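Local coordinates for protein acyl-CoA dehydrogenase (Mycobacterium thermoresistibile, PDB 3PFD) that binds reduced flavin adenine dinucleotide and probably catalyses the oxidation of saturated acyl-CoA to 2,3-dehydroacyl-CoA, handing the electrons to an acceptor, at residues E28-L33 against A57-S62; S65-P70 against V81-V86. All coordinates share one frame; numbering follows the deposited sequence.

Interaction 1: E28-L33 against A57-S62; sequences EAIRAL and AALNSS
Leu33 holds CG anti to its backbone N (chi1 -170°), whereas Leu59 holds CG anti to its carbonyl carbon (chi1 -68°), which sets the two CG atoms; a CD2 methyl of each leucine lies between the helices. The two CD2 atoms of Leu33 and Leu59 stand 4.0 Å apart. The CD1 of Ile30, one turn before Leu33, reaches the same Leu59 CD2 at 4.1 Å, making that methyl the shared point of three branched side chains. Such residues suit a helix pair whose segment axes approach to 11.5 Å, a spacing that long aliphatic groups can bridge. Ala58 fits beside them because its lone CB, 3.9 Å from Leu33 CD2, takes up little space beside the larger leucine. At the end of 57-62, Ser62 OG donates a hydrogen bond of 2.9 Å to Ala58 O, and Ser62 N reaches that oxygen from the other face of its plane. The bonded serine can therefore border the leucine without leaving its hydroxyl unpartnered, although Leu33 CD1 is modelled so close to Ser62 OG that the exact placing of this methyl is doubtful. The segments run nearly antiparallel, at 150°, in the helical N-terminal domain. Val90 of helix 80-91 and Phe64, in the loop after helix 53-61, both touch Ile30 and Leu59, while Ile100 and Pro101 of helix 95-114 cover more of Leu59.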
# COMPACT_ATOMS: atom_id res chain seq x y z
N GLU C 28 19.89 14.78 -23.18
CA GLU C 28 21.33 14.71 -22.97
C GLU C 28 21.90 16.11 -22.64
O GLU C 28 22.73 16.25 -21.73
CB GLU C 28 22.04 14.06 -24.19
CG GLU C 28 21.63 12.58 -24.41
CD GLU C 28 22.29 11.88 -25.62
OE1 GLU C 28 22.79 10.74 -25.44
OE2 GLU C 28 22.29 12.42 -26.76
N ALA C 29 21.44 17.13 -23.37
CA ALA C 29 21.86 18.51 -23.15
C ALA C 29 21.42 19.08 -21.80
O ALA C 29 22.23 19.69 -21.11
CB ALA C 29 21.36 19.40 -24.28
N ILE C 30 20.15 18.89 -21.42
CA ILE C 30 19.70 19.39 -20.12
C ILE C 30 20.30 18.64 -18.95
O ILE C 30 20.64 19.26 -17.95
CB ILE C 30 18.15 19.52 -19.96
CG1 ILE C 30 17.81 20.19 -18.62
CG2 ILE C 30 17.46 18.19 -20.09
CD1 ILE C 30 18.39 21.60 -18.46
N ARG C 31 20.47 17.32 -19.07
CA ARG C 31 21.16 16.54 -18.03
C ARG C 31 22.58 17.02 -17.81
O ARG C 31 23.04 17.07 -16.67
CB ARG C 31 21.19 15.04 -18.34
CG ARG C 31 21.85 14.24 -17.20
CD ARG C 31 21.65 12.76 -17.32
NE ARG C 31 20.31 12.40 -16.84
CZ ARG C 31 19.90 11.16 -16.56
NH1 ARG C 31 20.73 10.12 -16.70
NH2 ARG C 31 18.67 10.97 -16.13
N ALA C 32 23.31 17.31 -18.89
CA ALA C 32 24.71 17.75 -18.77
C ALA C 32 24.78 19.09 -18.05
O ALA C 32 25.56 19.26 -17.13
CB ALA C 32 25.39 17.82 -20.14
N LEU C 33 23.92 20.02 -18.44
CA LEU C 33 23.85 21.31 -17.75
C LEU C 33 23.45 21.14 -16.29
O LEU C 33 24.07 21.73 -15.41
CB LEU C 33 22.86 22.23 -18.46
CG LEU C 33 22.90 23.66 -17.94
CD1 LEU C 33 22.74 24.58 -19.10
CD2 LEU C 33 21.84 23.95 -16.87
N ALA C 57 21.38 31.49 -13.72
CA ALA C 57 22.35 31.96 -14.71
C ALA C 57 22.59 30.94 -15.83
O ALA C 57 22.58 31.29 -17.01
CB ALA C 57 23.67 32.38 -14.04
N ALA C 58 22.75 29.67 -15.45
CA ALA C 58 23.01 28.60 -16.41
C ALA C 58 21.79 28.34 -17.29
O ALA C 58 21.91 28.18 -18.50
CB ALA C 58 23.44 27.35 -15.67
N LEU C 59 20.61 28.30 -16.67
CA LEU C 59 19.38 28.06 -17.41
C LEU C 59 19.10 29.21 -18.38
O LEU C 59 18.82 28.97 -19.55
CB LEU C 59 18.19 27.77 -16.47
CG LEU C 59 18.24 26.44 -15.67
CD1 LEU C 59 17.23 26.42 -14.51
CD2 LEU C 59 18.03 25.18 -16.55
N ASN C 60 19.21 30.46 -17.90
CA ASN C 60 18.98 31.67 -18.69
C ASN C 60 19.92 31.76 -19.89
O ASN C 60 19.48 32.05 -21.02
CB ASN C 60 19.15 32.95 -17.84
CG ASN C 60 17.94 33.27 -16.97
OD1 ASN C 60 16.83 32.77 -17.18
ND2 ASN C 60 18.15 34.12 -15.98
N SER C 61 21.21 31.52 -19.66
CA SER C 61 22.20 31.70 -20.72
C SER C 61 22.27 30.53 -21.72
O SER C 61 22.67 30.73 -22.86
CB SER C 61 23.58 32.06 -20.15
OG SER C 61 24.21 30.93 -19.57
N SER C 62 21.86 29.33 -21.32
CA SER C 62 21.76 28.25 -22.29
C SER C 62 20.34 28.17 -22.90
O SER C 62 20.06 27.26 -23.68
CB SER C 62 22.16 26.93 -21.67
OG SER C 62 21.14 26.52 -20.76

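Interaction 2: S65-P70 against V81-V86; sequences SAIHVP and VATCIV
Ala82 meets Ile67 where a loop lies against helix 80-91 in the all-helical N-terminal domain of the acyl-CoA dehydrogenase fold. The loop makes a type I beta turn from Ala66 to Val69, closed by a weak backbone bond, with Ile67 and His68 as its central residues. The small CB of Ala82 lies 4.4 Å from Ile67 CD1, and its carbonyl O is nearer, at 3.9 Å; alanine suits a helix surface on which a larger side chain rests. Next comes Thr83, which slides past Ile67 in the opposite direction. Its short branched side chain lets OG1, anti to the carbonyl carbon (chi1 -63°), fit 3.4 Å from Ile67 CG1 and 3.7 Å from His68 CB, so the helix meets the histidine at its base. The imidazole serves another neighbour: NE2 is hydrogen-bonded to Thr108 of helix 95-114, while Val69 CG2 covers one ring face toward the rim. Cys84 and Ile85 turn to other partners, Cys84 to Val312 and Ala316 of helix 292-321, Ile85 to Leu26 of helix 24-47. One turn beyond Ala82, Val86 again faces the loop, and its beta branch offers a methyl to the isoleucine. Ile67 CD1 thus rests on the helix backbone, 3.8 Å from Thr83 CA, and presses on Val86 CG2 at 3.4 Å, tighter than usual for two carbons.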
# COMPACT_ATOMS: atom_id res chain seq x y z
N SER C 65 15.36 28.18 -19.67
CA SER C 65 14.56 28.65 -18.54
C SER C 65 13.06 28.77 -18.80
O SER C 65 12.27 28.80 -17.85
CB SER C 65 15.11 29.96 -18.01
OG SER C 65 14.77 31.01 -18.90
N ALA C 66 12.66 28.87 -20.07
CA ALA C 66 11.24 29.01 -20.39
C ALA C 66 10.97 28.58 -21.84
O ALA C 66 10.46 29.38 -22.65
CB ALA C 66 10.77 30.47 -20.14
N ILE C 67 11.31 27.33 -22.15
CA ILE C 67 11.31 26.87 -23.55
C ILE C 67 9.93 26.77 -24.19
O ILE C 67 9.82 26.64 -25.41
CB ILE C 67 12.09 25.56 -23.76
CG1 ILE C 67 11.34 24.37 -23.16
CG2 ILE C 67 13.53 25.70 -23.22
CD1 ILE C 67 12.10 23.06 -23.25
N HIS C 68 8.88 26.86 -23.38
CA HIS C 68 7.49 26.73 -23.84
C HIS C 68 6.98 28.00 -24.55
O HIS C 68 6.01 27.93 -25.31
CB HIS C 68 6.58 26.44 -22.64
CG HIS C 68 6.55 27.56 -21.65
ND1 HIS C 68 7.57 27.79 -20.76
CD2 HIS C 68 5.66 28.58 -21.48
CE1 HIS C 68 7.30 28.88 -20.05
NE2 HIS C 68 6.14 29.37 -20.47
N VAL C 69 7.59 29.15 -24.27
CA VAL C 69 7.13 30.42 -24.86
C VAL C 69 7.13 30.29 -26.39
O VAL C 69 8.15 29.91 -26.98
CB VAL C 69 8.00 31.64 -24.42
CG1 VAL C 69 7.41 32.93 -24.99
CG2 VAL C 69 8.09 31.74 -22.89
N PRO C 70 5.98 30.58 -27.04
CA PRO C 70 5.88 30.45 -28.49
C PRO C 70 6.96 31.25 -29.24
O PRO C 70 7.43 32.28 -28.74
CB PRO C 70 4.49 31.00 -28.80
CG PRO C 70 3.71 30.71 -27.56
CD PRO C 70 4.71 31.01 -26.45
N VAL C 81 6.05 18.11 -24.11
CA VAL C 81 6.84 16.98 -23.60
C VAL C 81 8.30 17.44 -23.38
O VAL C 81 8.92 17.10 -22.36
CB VAL C 81 6.79 15.73 -24.56
CG1 VAL C 81 7.69 14.63 -24.07
CG2 VAL C 81 5.36 15.20 -24.76
N ALA C 82 8.84 18.21 -24.33
CA ALA C 82 10.19 18.76 -24.19
C ALA C 82 10.29 19.61 -22.90
O ALA C 82 11.21 19.45 -22.09
CB ALA C 82 10.59 19.58 -25.43
N THR C 83 9.30 20.48 -22.70
CA THR C 83 9.21 21.26 -21.49
C THR C 83 9.19 20.37 -20.23
O THR C 83 9.93 20.67 -19.29
CB THR C 83 8.02 22.20 -21.53
OG1 THR C 83 8.22 23.14 -22.60
CG2 THR C 83 7.89 22.97 -20.23
N CYS C 84 8.41 19.27 -20.23
CA CYS C 84 8.43 18.31 -19.11
C CYS C 84 9.82 17.71 -18.88
O CYS C 84 10.27 17.55 -17.73
CB CYS C 84 7.40 17.17 -19.26
SG CYS C 84 5.68 17.62 -19.03
N ILE C 85 10.50 17.31 -19.95
CA ILE C 85 11.82 16.69 -19.81
C ILE C 85 12.83 17.65 -19.16
O ILE C 85 13.65 17.25 -18.33
CB ILE C 85 12.31 16.08 -21.17
CG1 ILE C 85 11.46 14.83 -21.50
CG2 ILE C 85 13.82 15.76 -21.12
CD1 ILE C 85 11.50 14.33 -22.98
N VAL C 86 12.75 18.93 -19.51
CA VAL C 86 13.63 19.97 -18.93
C VAL C 86 13.37 20.04 -17.43
O VAL C 86 14.30 19.85 -16.60
CB VAL C 86 13.46 21.35 -19.68
CG1 VAL C 86 14.16 22.55 -18.92
CG2 VAL C 86 14.01 21.24 -21.07

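In the fold
Both interactions belong to the N-terminal helical domain, their centres about 12 Å apart. Interaction 1 is only partly buried and pairs two helices; interaction 2 lies deeper, about 12 Å from the centre of the chain against about 18 Å, and sets a loop on helix 80-91, which also covers interaction 1 through Glu89 and Val90. Each relies on aliphatic contacts, but the first gathers methyls from both helices beside a serine hydroxyl already bonded to the backbone, while the second centres on a single isoleucine with a threonine oxygen alongside. They meet directly: Asn60 OD1 takes part in a weak hydrogen bond with Ser65 OG. Phe64 touches Ile30, Leu59 and Val86, bridging the two.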